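Local coordinates for SYE1 (Shewanella oneidensis, PDB 4AWT), which binds flavin mononucleotide and, as in its Old Yellow Enzyme relatives, probably reduces carbon-carbon double bonds with electrons drawn from NADH or NADPH, at residues I9-A13 against L14-N18; Q47-A51 against G52-S56. The protein carries 1 engineered substitution. All blocks are in the same frame, centred on the assembly; numbering follows the deposited sequence.

Contact 1. Residues I9-A13 against L14-N18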
ATOM      1  N   ILE A   9       4.727  -7.899  18.839  1.00  6.47           N
ATOM      2  CA  ILE A   9       4.025  -8.896  18.045  1.00  6.16           C
ATOM      3  C   ILE A   9       5.021  -9.580  17.122  1.00  6.31           C
ATOM      4  O   ILE A   9       5.926  -8.949  16.583  1.00  7.00           O
ATOM      5  CB  ILE A   9       2.868  -8.256  17.242  1.00  6.48           C
ATOM      6  CG1 ILE A   9       2.034  -9.353  16.579  1.00  7.54           C
ATOM      7  CG2 ILE A   9       3.332  -7.201  16.285  1.00  7.60           C
ATOM      8  CD1 ILE A   9       0.723  -8.781  15.974  1.00  9.52           C
ATOM      9  N   THR A  10       4.814 -10.873  16.899  1.00  6.66           N
ATOM     10  CA  THR A  10       5.588 -11.619  15.928  1.00  6.82           C
ATOM     11  C   THR A  10       5.004 -11.438  14.521  1.00  6.86           C
ATOM     12  O   THR A  10       3.777 -11.570  14.351  1.00  8.60           O
ATOM     13  CB  THR A  10       5.596 -13.110  16.280  1.00  8.28           C
ATOM     14  OG1 THR A  10       6.251 -13.222  17.550  1.00  9.16           O
ATOM     15  CG2 THR A  10       6.333 -13.922  15.228  1.00  9.79           C
ATOM     16  N   LEU A  11       5.839 -11.175  13.565  1.00  6.87           N
ATOM     17  CA  LEU A  11       5.432 -11.080  12.150  1.00  6.93           C
ATOM     18  C   LEU A  11       6.353 -12.015  11.360  1.00  7.45           C
ATOM     19  O   LEU A  11       7.446 -11.623  10.967  1.00  8.92           O
ATOM     20  CB  LEU A  11       5.507  -9.667  11.647  1.00  6.72           C
ATOM     21  CG  LEU A  11       4.913  -9.479  10.255  1.00  6.99           C
ATOM     22  CD1 LEU A  11       3.407  -9.594  10.286  1.00  8.49           C
ATOM     23  CD2 LEU A  11       5.332  -8.143   9.666  1.00  8.70           C
ATOM     24  N   GLY A  12       5.920 -13.243  11.171  1.00  8.96           N
ATOM     25  CA  GLY A  12       6.779 -14.199  10.497  1.00 10.63           C
ATOM     26  C   GLY A  12       8.009 -14.511  11.328  1.00 11.46           C
ATOM     27  O   GLY A  12       7.890 -14.935  12.474  1.00 13.82           O
ATOM     28  N   ALA A  13       9.185 -14.288  10.774  1.00 13.26           N
ATOM     29  CA  ALA A  13      10.450 -14.438  11.444  1.00 15.95           C
ATOM     30  C   ALA A  13      10.836 -13.230  12.260  1.00 14.93           C
ATOM     31  O   ALA A  13      11.861 -13.277  12.922  1.00 23.68           O
ATOM     32  CB  ALA A  13      11.570 -14.742  10.436  1.00 21.68           C
ATOM     33  N   LEU A  14      10.103 -12.153  12.254  1.00 10.45           N
ATOM     34  CA  LEU A  14      10.392 -10.902  12.926  1.00 10.51           C
ATOM     35  C   LEU A  14       9.693 -10.781  14.251  1.00  8.76           C
ATOM     36  O   LEU A  14       8.565 -11.296  14.361  1.00  9.38           O
ATOM     37  CB  LEU A  14       9.935  -9.728  12.049  1.00 11.75           C
ATOM     38  CG  LEU A  14      10.475  -9.732  10.619  1.00 14.14           C
ATOM     39  CD1 LEU A  14       9.679  -8.675   9.825  1.00 18.35           C
ATOM     40  CD2 LEU A  14      11.964  -9.512  10.520  1.00 22.97           C
ATOM     41  N   THR A  15      10.261 -10.064  15.217  1.00  9.98           N
ATOM     42  CA  THR A  15       9.592  -9.712  16.465  1.00 11.17           C
ATOM     43  C   THR A  15       9.577  -8.175  16.262  0.56 12.29           C
ATOM     44  O   THR A  15      10.589  -7.479  16.012  0.56 16.82           O
ATOM     45  CB  THR A  15      10.303 -10.301  17.720  1.00 13.71           C
ATOM     46  OG1 THR A  15      11.626  -9.875  17.813  1.00 15.33           O
ATOM     47  CG2 THR A  15      10.284 -11.825  17.587  1.00 16.33           C
ATOM     48  N   LEU A  16       8.356  -7.646  16.331  1.00  7.93           N
ATOM     49  CA  LEU A  16       8.149  -6.218  16.226  1.00  8.02           C
ATOM     50  C   LEU A  16       7.924  -5.606  17.596  1.00  7.66           C
ATOM     51  O   LEU A  16       7.383  -6.228  18.494  1.00  8.74           O
ATOM     52  CB  LEU A  16       6.942  -5.920  15.346  1.00  7.62           C
ATOM     53  CG  LEU A  16       6.939  -6.601  13.963  1.00  8.25           C
ATOM     54  CD1 LEU A  16       5.709  -6.118  13.185  1.00  8.91           C
ATOM     55  CD2 LEU A  16       8.239  -6.344  13.179  1.00  9.98           C
ATOM     56  N   LYS A  17       8.311  -4.341  17.738  1.00  7.99           N
ATOM     57  CA  LYS A  17       8.346  -3.656  18.988  0.51  8.35           C
ATOM     58  C   LYS A  17       6.982  -3.288  19.567  1.00  7.76           C
ATOM     59  O   LYS A  17       6.824  -3.220  20.776  1.00  9.65           O
ATOM     60  CB  LYS A  17       9.148  -2.351  18.796  0.51 11.31           C
ATOM     61  CG  LYS A  17      10.627  -2.740  18.677  0.51 14.14           C
ATOM     62  CD  LYS A  17      11.606  -1.704  19.033  0.51 16.74           C
ATOM     63  CE  LYS A  17      13.043  -2.158  18.716  0.51 24.67           C
ATOM     64  NZ  LYS A  17      13.929  -0.974  18.639  0.51 25.41           N
ATOM     65  N   ASN A  18       6.019  -3.011  18.698  1.00  6.60           N
ATOM     66  CA  ASN A  18       4.713  -2.568  19.101  1.00  6.04           C
ATOM     67  C   ASN A  18       3.745  -2.868  17.947  1.00  5.95           C
ATOM     68  O   ASN A  18       4.150  -3.431  16.925  1.00  6.64           O
ATOM     69  CB  ASN A  18       4.709  -1.108  19.541  1.00  6.22           C
ATOM     70  CG  ASN A  18       5.149  -0.184  18.418  1.00  6.18           C
ATOM     71  OD1 ASN A  18       4.596  -0.247  17.322  1.00  6.40           O
ATOM     72  ND2 ASN A  18       6.100   0.681  18.695  1.00  8.24           N
TER
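I9 and L16 hold each other through both of their backbone amide groups: L16 N donates to I9 O over 2.8 Å at a nearly straight 165°, and I9 N returns a longer bond of 3.2 Å to L16 O. L11 and L14 repeat the exchange nearer the turn, where L11 N reaches L14 O at 2.8 Å, while L14 N comes to L11 O from above the carbonyl plane. Between these two hydrogen-bonded pairs, T10 and T15 form a non-hydrogen-bonded pair, and T10 CA brings its hydrogen to L14 O in a CA-H...O contact of 3.4 Å.

Apolar contacts gather on the face that carries I9, L11, L14 and L16. I9 and L16 run side by side, with I9 CG2 set 3.9 Å from L16 CB. L16 turns CG anti to its carbonyl carbon (chi1 -52°), which sends CD1 across to L11, 3.9 Å from L11 CB. L14 leans its CB on L11 O, 3.3 Å away, while the two side chains touch loosely, L14 CD1 to L11 CD2 at 4.4 Å. The same face packs on F98 and A96 of strand 96-102 and on M318 of strand 318-320. Replacing L16 with an alanine would probably open a gap between I9 and L11 and weaken the seating of the hairpin on A96 and M318.

At the end of the hairpin, L11 to L14 form a type II' turn, in which G12 adopts a positive phi of 66° that suits glycine. This is a beta hairpin with a two-residue loop, lying across the end of the TIM barrel where its strands begin.

Contact 2. Residues Q47-A51 against G52-S56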
ATOM      1  N   GLN A  47      13.343   8.525  10.634  1.00  5.83           N
ATOM      2  CA  GLN A  47      12.712   9.352  11.664  1.00  5.93           C
ATOM      3  C   GLN A  47      11.486   8.709  12.265  1.00  6.11           C
ATOM      4  O   GLN A  47      11.085   9.089  13.365  1.00  7.11           O
ATOM      5  CB  GLN A  47      12.307  10.697  11.083  1.00  6.06           C
ATOM      6  CG  GLN A  47      13.445  11.675  10.830  1.00  6.23           C
ATOM      7  CD  GLN A  47      12.991  12.969  10.221  1.00  6.21           C
ATOM      8  OE1 GLN A  47      13.810  13.982  10.244  1.00  9.16           O
ATOM      9  NE2 GLN A  47      11.873  13.086   9.716  1.00  5.64           N
ATOM     10  N   ARG A  48      10.851   7.796  11.536  1.00  5.61           N
ATOM     11  CA  ARG A  48       9.571   7.186  11.899  1.00  5.76           C
ATOM     12  C   ARG A  48       9.720   5.735  12.342  1.00  5.91           C
ATOM     13  O   ARG A  48       8.739   5.030  12.524  1.00  6.44           O
ATOM     14  CB  ARG A  48       8.596   7.374  10.723  1.00  5.87           C
ATOM     15  CG  ARG A  48       8.199   8.836  10.610  1.00  5.80           C
ATOM     16  CD  ARG A  48       7.669   9.287   9.247  1.00  6.14           C
ATOM     17  NE  ARG A  48       7.310  10.691   9.280  1.00  6.07           N
ATOM     18  CZ  ARG A  48       8.187  11.670   9.363  1.00  5.79           C
ATOM     19  NH1 ARG A  48       9.458  11.449   9.207  1.00  5.96           N
ATOM     20  NH2 ARG A  48       7.770  12.917   9.609  1.00  6.42           N
ATOM     21  N   ALA A  49      10.958   5.309  12.570  1.00  6.21           N
ATOM     22  CA  ALA A  49      11.277   3.903  12.835  1.00  6.85           C
ATOM     23  C   ALA A  49      10.983   3.476  14.251  1.00  6.60           C
ATOM     24  O   ALA A  49      11.288   2.309  14.596  1.00  8.29           O
ATOM     25  CB  ALA A  49      12.710   3.644  12.403  1.00 10.04           C
ATOM     26  N   SER A  50      10.332   4.295  15.073  1.00  6.35           N
ATOM     27  CA  SER A  50       9.754   3.809  16.311  1.00  6.50           C
ATOM     28  C   SER A  50       8.436   3.079  16.066  1.00  6.13           C
ATOM     29  O   SER A  50       7.921   2.453  16.985  1.00  7.39           O
ATOM     30  CB  SER A  50       9.599   4.915  17.349  1.00  7.47           C
ATOM     31  OG  SER A  50       8.664   5.862  16.937  1.00  8.26           O
ATOM     32  N   ALA A  51       7.878   3.146  14.843  1.00  6.26           N
ATOM     33  CA  ALA A  51       6.803   2.251  14.485  1.00  6.12           C
ATOM     34  C   ALA A  51       7.240   0.807  14.704  1.00  5.92           C
ATOM     35  O   ALA A  51       8.404   0.472  14.571  1.00  7.20           O
ATOM     36  CB  ALA A  51       6.458   2.453  13.015  1.00  6.70           C
ATOM     37  N   GLY A  52       6.271  -0.060  14.926  1.00  6.02           N
ATOM     38  CA  GLY A  52       6.557  -1.485  14.924  1.00  6.49           C
ATOM     39  C   GLY A  52       6.908  -2.009  13.529  1.00  6.05           C
ATOM     40  O   GLY A  52       7.767  -2.862  13.365  1.00  6.98           O
ATOM     41  N   LEU A  53       6.203  -1.500  12.528  1.00  5.78           N
ATOM     42  CA  LEU A  53       6.400  -1.871  11.133  1.00  5.65           C
ATOM     43  C   LEU A  53       6.221  -0.623  10.286  1.00  5.11           C
ATOM     44  O   LEU A  53       5.261   0.101  10.473  1.00  5.75           O
ATOM     45  CB  LEU A  53       5.354  -2.915  10.702  1.00  6.18           C
ATOM     46  CG  LEU A  53       5.342  -3.292   9.233  1.00  6.60           C
ATOM     47  CD1 LEU A  53       6.585  -4.038   8.811  1.00  8.34           C
ATOM     48  CD2 LEU A  53       4.091  -4.152   8.953  1.00  7.80           C
ATOM     49  N   ILE A  54       7.131  -0.419   9.333  1.00  5.18           N
ATOM     50  CA  ILE A  54       6.952   0.543   8.264  1.00  5.18           C
ATOM     51  C   ILE A  54       6.600  -0.215   6.988  1.00  5.02           C
ATOM     52  O   ILE A  54       7.285  -1.186   6.648  1.00  5.67           O
ATOM     53  CB  ILE A  54       8.210   1.380   8.043  1.00  5.41           C
ATOM     54  CG1 ILE A  54       8.477   2.267   9.278  1.00  5.78           C
ATOM     55  CG2 ILE A  54       8.090   2.217   6.772  1.00  6.02           C
ATOM     56  CD1 ILE A  54       9.781   3.013   9.216  1.00  7.00           C
ATOM     57  N   VAL A  55       5.591   0.255   6.280  1.00  5.01           N
ATOM     58  CA  VAL A  55       5.317  -0.180   4.920  1.00  5.17           C
ATOM     59  C   VAL A  55       5.650   0.993   4.027  1.00  5.01           C
ATOM     60  O   VAL A  55       5.146   2.097   4.239  1.00  5.51           O
ATOM     61  CB  VAL A  55       3.886  -0.656   4.723  1.00  5.76           C
ATOM     62  CG1 VAL A  55       3.793  -1.338   3.352  1.00  7.61           C
ATOM     63  CG2 VAL A  55       3.431  -1.601   5.808  1.00  6.65           C
ATOM     64  N   SER A  56       6.519   0.786   3.048  1.00  5.16           N
ATOM     65  CA  SER A  56       6.876   1.860   2.154  1.00  5.24           C
ATOM     66  C   SER A  56       5.655   2.372   1.408  1.00  5.19           C
ATOM     67  O   SER A  56       4.693   1.666   1.150  1.00  5.25           O
ATOM     68  CB  SER A  56       7.916   1.436   1.121  1.00  5.42           C
ATOM     69  OG  SER A  56       7.362   0.707   0.031  1.00  5.44           O
TER
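I54 reaches back beneath the preceding turn with the end of its side chain. Its CG1 stands anti to the carbonyl carbon (chi1 -66°) and the chain then runs extended, which carries CD1 to 4.0 Å from both R48 O and A49 CA. A49 meets the same methyl more loosely, A49 CB lying 4.4 Å from I54 CD1, and A51 meets the branch one carbon nearer the backbone, with A51 CB 4.3 Å from I54 CG1. A51 CB points toward the strand and also approaches L53 O, at 3.7 Å. The backbone over the isoleucine is a type I turn from R48 to A51, closed by A51 N bonding to R48 O at 3.1 Å. In the (beta/alpha)8 barrel this turn belongs to the loop that joins helix 39-46 to strand 53-60, the second barrel strand. L53 points away from the turn, and its side chain packs on A96, F98 and Y266, whereas I54 also packs against M22 and I97. The R48 side chain leads away from the strand as well: its guanidinium donates from NE to F325 O, from NH1 to Y44 O and from NH2 to I326 O, so three backbone carbonyls fix the rotation of this buried group.

From the N terminus, the chain first turns back on itself in contact 1 (residues 9-18), whose hairpin spans 9-16 and is complete before the first barrel strand, 20-22, begins. After helix 39-46, contact 2 closes the short connection into strand 53-60. The two follow in series, neither nested nor crossed, with centres about 13 Å apart, yet they touch. N18, just past the hairpin, accepts from I20 N at OD1 and probably donates from ND2 to S50 O at 3.1 Å, while L16 CD2 packs 3.5 Å from G52 O. The hairpin is thereby joined to the loop entering the second strand. Strand 96-102 is shared ground: L16 and L53 both pack on its A96.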